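Local coordinates for protein monalysin (Pseudomonas entomophila, PDB 4MKO) that forms pores in host membranes as an aerolysin-like toxin, is cytolytic and hemolytic, and contributes to intestinal damage and death in Drosophila, at residues T50-V55 / Y147-T152; T112-S117 / A181-K186; P135-I140 / V190-A195. All coordinates share one frame; numbering follows the deposited sequence. Where two conformers were deposited one is given.

Contact 1: T50-V55 / Y147-T152; sequences TYTRPV and YAHNAT
Thr-52 and His-149 form a non-hydrogen-bonded pair of two antiparallel strands, and their side chains lie alongside each other on one face of the sheet. In both, the first torsion is near -60° and places Thr-52 OG1 and His-149 CG anti to the carbonyl carbon. Thr-52 OG1 therefore meets the edge of the imidazole in a hydrogen bond to His-149 ND1 (2.7 Å). Thr-52 CG2, anti to its own backbone N, rests against His-149 CE1 at 3.4 Å. The other nitrogen, His-149 NE2, bonds Ser-180 OG, and the ring of Tyr-178 stacks on the imidazole. Tyr-51 and Asn-150 form a hydrogen-bonded pair through two 2.9 Å bonds, Tyr-51 N to Asn-150 O and Asn-150 N to Tyr-51 O. Arg-53 and Ala-148 repeat this pattern. Arg-53 bends at chi3 (-69°) and runs on along its own strand, so that NE (2.9 Å) and NH2 (3.2 Å) both grip Pro-54 O in the guanidinium plane. At one end, the Tyr-147 ring crosses Pro-54 obliquely, with CE2 3.8 Å from Pro-54 CB. At the other, Thr-152 CG2 meets the edge of the Tyr-51 ring, 3.7 Å from CE1. The imidazole of His-149 is buried and bonded at both nitrogens, which fixes its rotation. Either hydroxyl could donate or accept, so the bonds alone do not settle whether the ring is charged.

Contact 2: T112-S117 / A181-K186; sequences TGFTRS and AITQRK. With ACT (acetate ion), chain J.
Arg-185 grips the loop 112-117 with its backbone and its side chain. Its N-H points nearly along the C=O axis of Thr-112, with N to O at 2.7 Å. Its NE reaches Gly-113 O, also at 2.7 Å, from above the carbonyl plane. The side chain starts with CG anti to the backbone N and bends at chi3 (58°), which turns NE onto the carbonyl. Between these bonds Arg-185 CB lies over one face of the Phe-114 ring, 3.9 Å from the centroid, in a CH-pi contact offset toward the rim. The ring edge meets the strand backbone, with Phe-114 CE2 3.5 Å from Thr-183 O. Deeper in, Thr-112 CG2 touches Ile-182 CD1 at 3.8 Å. Gly-113 has a positive phi (86°), and its bare CA lets Arg-185 come close. In the next shell, Thr-112 OG1 bonds Ser-119 OG, and Gln-184 NE2 bonds Ser-111 O and Asp-13 OD1. Thr-183 OG1 bonds Thr-80 O. Lys-186 NZ, in the conformer described, makes a salt bridge to Asp-17 and a 2.8 Å hydrogen bond to O of an acetate, probably from the crystallisation liquor. Arg-185 is the centre of an inverse gamma turn, where strand 173-191 turns a corner. The contact thus docks a loop of the inferred pore-forming region onto a bend in a long strand of the aerolysin-like fold.

Contact 3: P135-I140 / V190-A195; sequences PGTFVI and VPSSNA
This contact is the end of an antiparallel strand pair in the aerolysin-like fold, where strand 173-191 leaves strand 136-151 and turns away. Val-139 and Val-190 form the hydrogen-bonded pair. Val-139 N gives a bond to Val-190 O at 2.9 Å, and Val-190 N returns one to Val-139 O at 3.0 Å. Both donors lie in the plane of the carbonyl they meet, and both bonds are nearly straight. Phe-138 and Pro-191 follow as the non-hydrogen-bonded pair, and their side chains diverge. Pro-191 has no N-H to give, but none is needed from it at this position. With CG anti to the carbonyl carbon, the Phe-138 ring lies so that CD1 is 3.8 Å from Pro-191 CA. On the other face, with chi1 -169°, Val-139 CG2 stands beside the backbone N, anti to the carbonyl carbon, and meets Ala-195 CB at 4.1 Å. Ala-195 lies beyond a turn, which is held by a bond from Asn-194 N to Pro-191 O. This return of the chain covers part of the buried Val-139. The opposite edge of segment 135-140 pairs with strand 46-67, where the backbones of Gly-136 and Phe-138 hydrogen-bond those of Ile-67 and Ile-65. Thr-137 OG1 turns to Ser-66 OG on that strand. The last link is at Ser-192, next after Pro-191. Its N-H bonds Thr-137 O at 2.7 Å, approaching from above the carbonyl plane, and Ser-192 OG sits 3.6 Å from Thr-137 CB.

In the fold
Strand 136-151 runs through the set: its two ends supply contact 3 and contact 1, whose centres lie 35 Å apart on opposite sides of the chain's centre. Strand 173-191 pairs with it and carries the second segments of contacts 2 and 3, with centres 25 Å apart. Contacts 1 and 2 are 18 Å apart by centres and touch directly, Tyr-147 OH lying 3.7 Å from Ile-182 CD1. A bound mercury ion lies about 3 Å from the side chain of Pro-54, and one lies about 7 Å from that of Ile-182. Segment 112-117 lies in the inferred pore-forming region, so contact 2 docks part of it on the sheet. Contact 3 follows just after the region's end at Pro-135.

Contact 1: T50-V55 / Y147-T152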
loop_
_atom_site.group_PDB
_atom_site.type_symbol
_atom_site.label_atom_id
_atom_site.label_comp_id
_atom_site.label_asym_id
_atom_site.label_seq_id
_atom_site.Cartn_x
_atom_site.Cartn_y
_atom_site.Cartn_z
ATOM N N THR A 50 4.984 -12.547 -11.851
ATOM C CA THR A 50 5.327 -11.772 -10.656
ATOM C C THR A 50 4.832 -12.344 -9.351
ATOM O O THR A 50 3.660 -12.703 -9.249
ATOM C CB THR A 50 4.805 -10.339 -10.849
ATOM O OG1 THR A 50 5.238 -9.813 -12.105
ATOM C CG2 THR A 50 5.181 -9.393 -9.703
ATOM N N TYR A 51 5.705 -12.362 -8.325
ATOM C CA TYR A 51 5.306 -12.749 -6.976
ATOM C C TYR A 51 4.870 -11.450 -6.299
ATOM O O TYR A 51 5.581 -10.442 -6.406
ATOM C CB TYR A 51 6.473 -13.365 -6.181
ATOM C CG TYR A 51 6.931 -14.721 -6.679
ATOM C CD1 TYR A 51 7.920 -14.832 -7.655
ATOM C CD2 TYR A 51 6.392 -15.897 -6.154
ATOM C CE1 TYR A 51 8.355 -16.082 -8.108
ATOM C CE2 TYR A 51 6.802 -17.150 -6.614
ATOM C CZ TYR A 51 7.792 -17.236 -7.583
ATOM O OH TYR A 51 8.200 -18.472 -8.016
ATOM N N THR A 52 3.715 -11.459 -5.619
ATOM C CA THR A 52 3.228 -10.267 -4.916
ATOM C C THR A 52 2.816 -10.632 -3.515
ATOM O O THR A 52 2.186 -11.661 -3.325
ATOM C CB THR A 52 2.012 -9.666 -5.675
ATOM O OG1 THR A 52 2.446 -9.189 -6.937
ATOM C CG2 THR A 52 1.324 -8.518 -4.909
ATOM N N ARG A 53 3.114 -9.768 -2.528
ATOM C CA ARG A 53 2.595 -9.975 -1.178
ATOM C C ARG A 53 2.341 -8.614 -0.544
ATOM O O ARG A 53 3.072 -7.669 -0.854
ATOM C CB ARG A 53 3.533 -10.840 -0.295
ATOM C CG ARG A 53 4.926 -10.238 -0.058
ATOM C CD ARG A 53 5.530 -10.766 1.250
ATOM N NE ARG A 53 4.794 -10.236 2.407
ATOM C CZ ARG A 53 4.918 -10.664 3.663
ATOM N NH1 ARG A 53 5.765 -11.651 3.962
ATOM N NH2 ARG A 53 4.199 -10.115 4.628
ATOM N N PRO A 54 1.344 -8.493 0.361
ATOM C CA PRO A 54 1.184 -7.212 1.082
ATOM C C PRO A 54 2.347 -7.081 2.049
ATOM O O PRO A 54 2.802 -8.097 2.586
ATOM C CB PRO A 54 -0.142 -7.383 1.876
ATOM C CG PRO A 54 -0.723 -8.715 1.456
ATOM C CD PRO A 54 0.415 -9.527 0.875
ATOM N N VAL A 55 2.822 -5.850 2.303
ATOM C CA VAL A 55 3.934 -5.680 3.252
ATOM C C VAL A 55 3.705 -4.578 4.280
ATOM O O VAL A 55 4.354 -4.586 5.330
ATOM C CB VAL A 55 5.312 -5.486 2.550
ATOM C CG1 VAL A 55 5.788 -6.788 1.884
ATOM C CG2 VAL A 55 5.297 -4.309 1.549
ATOM N N TYR A 147 2.262 -3.185 -1.296
ATOM C CA TYR A 147 2.649 -4.527 -1.741
ATOM C C TYR A 147 4.081 -4.557 -2.243
ATOM O O TYR A 147 4.553 -3.573 -2.825
ATOM C CB TYR A 147 1.694 -4.993 -2.885
ATOM C CG TYR A 147 0.251 -4.987 -2.443
ATOM C CD1 TYR A 147 -0.497 -3.810 -2.464
ATOM C CD2 TYR A 147 -0.324 -6.114 -1.862
ATOM C CE1 TYR A 147 -1.795 -3.771 -1.968
ATOM C CE2 TYR A 147 -1.634 -6.092 -1.381
ATOM C CZ TYR A 147 -2.355 -4.908 -1.416
ATOM O OH TYR A 147 -3.645 -4.861 -0.951
ATOM N N ALA A 148 4.767 -5.682 -2.002
ATOM C CA ALA A 148 6.110 -5.912 -2.534
ATOM C C ALA A 148 5.946 -6.900 -3.688
ATOM O O ALA A 148 5.094 -7.804 -3.633
ATOM C CB ALA A 148 7.036 -6.498 -1.469
ATOM N N HIS A 149 6.755 -6.718 -4.729
ATOM C CA HIS A 149 6.650 -7.541 -5.908
ATOM C C HIS A 149 8.022 -7.977 -6.389
ATOM O O HIS A 149 8.982 -7.209 -6.296
ATOM C CB HIS A 149 6.039 -6.695 -7.050
ATOM C CG HIS A 149 4.733 -6.029 -6.745
ATOM N ND1 HIS A 149 3.531 -6.670 -6.969
ATOM C CD2 HIS A 149 4.488 -4.811 -6.217
ATOM C CE1 HIS A 149 2.593 -5.809 -6.607
ATOM N NE2 HIS A 149 3.120 -4.683 -6.143
ATOM N N ASN A 150 8.091 -9.181 -6.952
ATOM C CA ASN A 150 9.255 -9.673 -7.669
ATOM C C ASN A 150 8.735 -10.037 -9.057
ATOM O O ASN A 150 8.111 -11.090 -9.212
ATOM C CB ASN A 150 9.950 -10.889 -7.024
ATOM C CG ASN A 150 10.993 -11.484 -7.981
ATOM O OD1 ASN A 150 11.237 -10.953 -9.077
ATOM N ND2 ASN A 150 11.619 -12.589 -7.620
ATOM N N ALA A 151 8.932 -9.143 -10.024
ATOM C CA ALA A 151 8.556 -9.361 -11.425
ATOM C C ALA A 151 9.743 -10.105 -12.019
ATOM O O ALA A 151 10.797 -9.509 -12.296
ATOM C CB ALA A 151 8.311 -8.026 -12.127
ATOM N N THR A 152 9.604 -11.437 -12.097
ATOM C CA THR A 152 10.690 -12.322 -12.547
ATOM C C THR A 152 11.098 -11.998 -14.000
ATOM O O THR A 152 10.253 -11.666 -14.841
ATOM C CB THR A 152 10.377 -13.812 -12.281
ATOM O OG1 THR A 152 9.401 -14.292 -13.206
ATOM C CG2 THR A 152 9.935 -14.081 -10.834
#

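Contact 2: T112-S117 / A181-K186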
loop_
_atom_site.group_PDB
_atom_site.type_symbol
_atom_site.label_atom_id
_atom_site.label_comp_id
_atom_site.label_asym_id
_atom_site.label_seq_id
_atom_site.Cartn_x
_atom_site.Cartn_y
_atom_site.Cartn_z
ATOM N N THR A 112 -10.463 -4.459 -0.011
ATOM C CA THR A 112 -10.266 -3.061 -0.375
ATOM C C THR A 112 -11.508 -2.219 -0.113
ATOM O O THR A 112 -11.380 -1.035 0.160
ATOM C CB THR A 112 -9.872 -2.900 -1.860
ATOM O OG1 THR A 112 -11.004 -3.256 -2.657
ATOM C CG2 THR A 112 -8.663 -3.765 -2.255
ATOM N N GLY A 113 -12.689 -2.820 -0.235
ATOM C CA GLY A 113 -13.942 -2.089 -0.072
ATOM C C GLY A 113 -14.385 -1.441 -1.367
ATOM O O GLY A 113 -15.420 -0.766 -1.407
ATOM N N PHE A 114 -13.617 -1.674 -2.451
ATOM C CA PHE A 114 -13.922 -1.169 -3.790
ATOM C C PHE A 114 -14.289 -2.337 -4.711
ATOM O O PHE A 114 -14.088 -3.500 -4.335
ATOM C CB PHE A 114 -12.749 -0.330 -4.351
ATOM C CG PHE A 114 -12.397 0.868 -3.505
ATOM C CD1 PHE A 114 -13.327 1.882 -3.277
ATOM C CD2 PHE A 114 -11.134 0.988 -2.930
ATOM C CE1 PHE A 114 -13.002 2.988 -2.484
ATOM C CE2 PHE A 114 -10.796 2.114 -2.177
ATOM C CZ PHE A 114 -11.725 3.117 -1.970
ATOM N N THR A 115 -14.872 -2.046 -5.897
ATOM C CA THR A 115 -15.288 -3.125 -6.792
ATOM C C THR A 115 -14.082 -3.853 -7.398
ATOM O O THR A 115 -12.938 -3.358 -7.344
ATOM C CB THR A 115 -16.271 -2.647 -7.879
ATOM O OG1 THR A 115 -15.560 -1.886 -8.852
ATOM C CG2 THR A 115 -17.466 -1.870 -7.317
ATOM N N ARG A 116 -14.353 -5.026 -7.977
ATOM C CA ARG A 116 -13.348 -5.867 -8.615
ATOM C C ARG A 116 -12.590 -5.103 -9.713
ATOM O O ARG A 116 -11.372 -5.202 -9.785
ATOM C CB ARG A 116 -14.006 -7.133 -9.169
ATOM C CG ARG A 116 -13.001 -8.150 -9.689
ATOM C CD ARG A 116 -13.618 -9.495 -10.015
ATOM N NE ARG A 116 -12.657 -10.352 -10.717
ATOM C CZ ARG A 116 -11.759 -11.132 -10.120
ATOM N NH1 ARG A 116 -11.689 -11.184 -8.794
ATOM N NH2 ARG A 116 -10.922 -11.866 -10.845
ATOM N N SER A 117 -13.292 -4.308 -10.524
ATOM C CA SER A 117 -12.651 -3.555 -11.603
ATOM C C SER A 117 -11.918 -2.278 -11.137
ATOM O O SER A 117 -11.109 -1.737 -11.887
ATOM C CB SER A 117 -13.672 -3.218 -12.690
ATOM O OG SER A 117 -14.609 -2.264 -12.215
ATOM N N ALA A 181 1.232 0.519 -4.440
ATOM C CA ALA A 181 0.291 0.901 -3.392
ATOM C C ALA A 181 -1.081 1.206 -3.981
ATOM O O ALA A 181 -1.182 1.792 -5.059
ATOM C CB ALA A 181 0.823 2.106 -2.639
ATOM N N ILE A 182 -2.121 0.767 -3.279
ATOM C CA ILE A 182 -3.528 0.988 -3.624
ATOM C C ILE A 182 -4.201 1.519 -2.357
ATOM O O ILE A 182 -3.641 1.390 -1.259
ATOM C CB ILE A 182 -4.230 -0.307 -4.168
ATOM C CG1 ILE A 182 -4.443 -1.387 -3.056
ATOM C CG2 ILE A 182 -3.492 -0.895 -5.407
ATOM C CD1 ILE A 182 -5.259 -2.624 -3.436
ATOM N N THR A 183 -5.398 2.088 -2.487
ATOM C CA THR A 183 -6.114 2.533 -1.292
ATOM C C THR A 183 -7.166 1.528 -0.884
ATOM O O THR A 183 -7.608 0.699 -1.690
ATOM C CB THR A 183 -6.830 3.867 -1.537
ATOM O OG1 THR A 183 -7.478 3.807 -2.810
ATOM C CG2 THR A 183 -5.904 5.075 -1.433
ATOM N N GLN A 184 -7.596 1.644 0.375
ATOM C CA GLN A 184 -8.707 0.890 0.965
ATOM C C GLN A 184 -9.818 1.918 1.218
ATOM O O GLN A 184 -9.520 3.088 1.457
ATOM C CB GLN A 184 -8.273 0.258 2.302
ATOM C CG GLN A 184 -9.273 -0.735 2.878
ATOM C CD GLN A 184 -8.745 -1.404 4.115
ATOM O OE1 GLN A 184 -8.193 -0.766 5.021
ATOM N NE2 GLN A 184 -8.940 -2.698 4.200
ATOM N N ARG A 185 -11.085 1.479 1.206
ATOM C CA ARG A 185 -12.241 2.345 1.481
ATOM C C ARG A 185 -12.353 2.557 3.006
ATOM O O ARG A 185 -13.320 2.134 3.649
ATOM C CB ARG A 185 -13.522 1.746 0.880
ATOM C CG ARG A 185 -14.651 2.782 0.828
ATOM C CD ARG A 185 -15.781 2.408 -0.111
ATOM N NE ARG A 185 -16.390 1.126 0.219
ATOM C CZ ARG A 185 -17.453 0.970 0.995
ATOM N NH1 ARG A 185 -18.025 2.023 1.567
ATOM N NH2 ARG A 185 -17.944 -0.244 1.220
ATOM N N LYS A 186 -11.322 3.213 3.567
ATOM C CA LYS A 186 -11.200 3.479 4.992
ATOM C C LYS A 186 -10.470 4.799 5.191
ATOM O O LYS A 186 -9.415 5.032 4.583
ATOM C CB LYS A 186 -10.426 2.324 5.627
ATOM C CG LYS A 186 -10.538 2.212 7.120
ATOM C CD LYS A 186 -10.015 0.870 7.618
ATOM C CE LYS A 186 -10.950 -0.284 7.329
ATOM N NZ LYS A 186 -10.469 -1.539 7.959
HETATM C C ACT J . -13.041 -4.106 6.556
HETATM O O ACT J . -11.995 -3.640 7.045
HETATM O OXT ACT J . -13.104 -5.115 5.797
HETATM C CH3 ACT J . -14.346 -3.390 6.923
#

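Contact 3: P135-I140 / V190-A195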
loop_
_atom_site.group_PDB
_atom_site.type_symbol
_atom_site.label_atom_id
_atom_site.label_comp_id
_atom_site.label_asym_id
_atom_site.label_seq_id
_atom_site.Cartn_x
_atom_site.Cartn_y
_atom_site.Cartn_z
ATOM N N PRO A 135 -15.866 22.833 18.402
ATOM C CA PRO A 135 -14.611 23.474 17.985
ATOM C C PRO A 135 -13.507 22.446 17.755
ATOM O O PRO A 135 -13.541 21.357 18.336
ATOM C CB PRO A 135 -14.298 24.401 19.165
ATOM C CG PRO A 135 -14.841 23.669 20.364
ATOM C CD PRO A 135 -16.054 22.907 19.869
ATOM N N GLY A 136 -12.528 22.805 16.940
ATOM C CA GLY A 136 -11.375 21.942 16.747
ATOM C C GLY A 136 -10.740 21.964 15.388
ATOM O O GLY A 136 -11.315 22.465 14.420
ATOM N N THR A 137 -9.524 21.431 15.336
ATOM C CA THR A 137 -8.769 21.261 14.107
ATOM C C THR A 137 -8.599 19.758 13.958
ATOM O O THR A 137 -8.215 19.082 14.916
ATOM C CB THR A 137 -7.461 22.051 14.133
ATOM O OG1 THR A 137 -7.781 23.428 14.335
ATOM C CG2 THR A 137 -6.680 21.909 12.841
ATOM N N PHE A 138 -8.927 19.246 12.780
ATOM C CA PHE A 138 -8.927 17.812 12.488
ATOM C C PHE A 138 -8.192 17.507 11.200
ATOM O O PHE A 138 -8.234 18.296 10.249
ATOM C CB PHE A 138 -10.379 17.285 12.386
ATOM C CG PHE A 138 -11.263 17.752 13.521
ATOM C CD1 PHE A 138 -11.202 17.141 14.765
ATOM C CD2 PHE A 138 -12.076 18.873 13.376
ATOM C CE1 PHE A 138 -11.982 17.606 15.836
ATOM C CE2 PHE A 138 -12.865 19.329 14.441
ATOM C CZ PHE A 138 -12.815 18.688 15.664
ATOM N N VAL A 139 -7.531 16.350 11.174
ATOM C CA VAL A 139 -6.774 15.880 10.011
ATOM C C VAL A 139 -7.434 14.602 9.545
ATOM O O VAL A 139 -7.772 13.746 10.361
ATOM C CB VAL A 139 -5.257 15.672 10.289
ATOM C CG1 VAL A 139 -4.502 15.447 8.979
ATOM C CG2 VAL A 139 -4.655 16.861 11.061
ATOM N N ILE A 140 -7.633 14.500 8.240
ATOM C CA ILE A 140 -8.229 13.346 7.591
ATOM C C ILE A 140 -7.142 12.600 6.847
ATOM O O ILE A 140 -6.365 13.215 6.111
ATOM C CB ILE A 140 -9.357 13.786 6.634
ATOM C CG1 ILE A 140 -10.395 14.645 7.401
ATOM C CG2 ILE A 140 -10.000 12.556 5.957
ATOM C CD1 ILE A 140 -11.496 15.260 6.518
ATOM N N VAL A 190 -8.722 12.602 12.950
ATOM C CA VAL A 190 -8.173 12.783 14.291
ATOM C C VAL A 190 -8.011 14.266 14.628
ATOM O O VAL A 190 -7.618 15.030 13.737
ATOM C CB VAL A 190 -6.847 12.011 14.553
ATOM C CG1 VAL A 190 -7.068 10.494 14.592
ATOM C CG2 VAL A 190 -5.759 12.389 13.557
ATOM N N PRO A 191 -8.194 14.682 15.911
ATOM C CA PRO A 191 -7.900 16.083 16.270
ATOM C C PRO A 191 -6.413 16.349 16.040
ATOM O O PRO A 191 -5.612 15.415 16.164
ATOM C CB PRO A 191 -8.225 16.150 17.777
ATOM C CG PRO A 191 -9.100 14.976 18.038
ATOM C CD PRO A 191 -8.598 13.909 17.102
ATOM N N SER A 192 -6.049 17.604 15.707
ATOM C CA SER A 192 -4.664 18.015 15.451
ATOM C C SER A 192 -3.730 17.649 16.614
ATOM O O SER A 192 -2.545 17.426 16.386
ATOM C CB SER A 192 -4.589 19.510 15.155
ATOM O OG SER A 192 -5.090 20.276 16.237
ATOM N N SER A 193 -4.280 17.548 17.846
ATOM C CA SER A 193 -3.553 17.177 19.069
ATOM C C SER A 193 -3.174 15.677 19.084
ATOM O O SER A 193 -2.173 15.322 19.708
ATOM C CB SER A 193 -4.379 17.515 20.307
ATOM O OG SER A 193 -5.615 16.819 20.315
ATOM N N ASN A 194 -3.982 14.801 18.429
ATOM C CA ASN A 194 -3.726 13.355 18.337
ATOM C C ASN A 194 -3.089 12.994 16.977
ATOM O O ASN A 194 -3.024 11.815 16.588
ATOM C CB ASN A 194 -5.011 12.541 18.584
ATOM C CG ASN A 194 -4.743 11.112 19.024
ATOM O OD1 ASN A 194 -4.303 10.847 20.149
ATOM N ND2 ASN A 194 -4.945 10.161 18.122
ATOM N N ALA A 195 -2.597 14.018 16.262
ATOM C CA ALA A 195 -1.995 13.814 14.957
ATOM C C ALA A 195 -0.493 14.030 14.953
ATOM O O ALA A 195 0.027 14.905 15.649
ATOM C CB ALA A 195 -2.653 14.723 13.932
#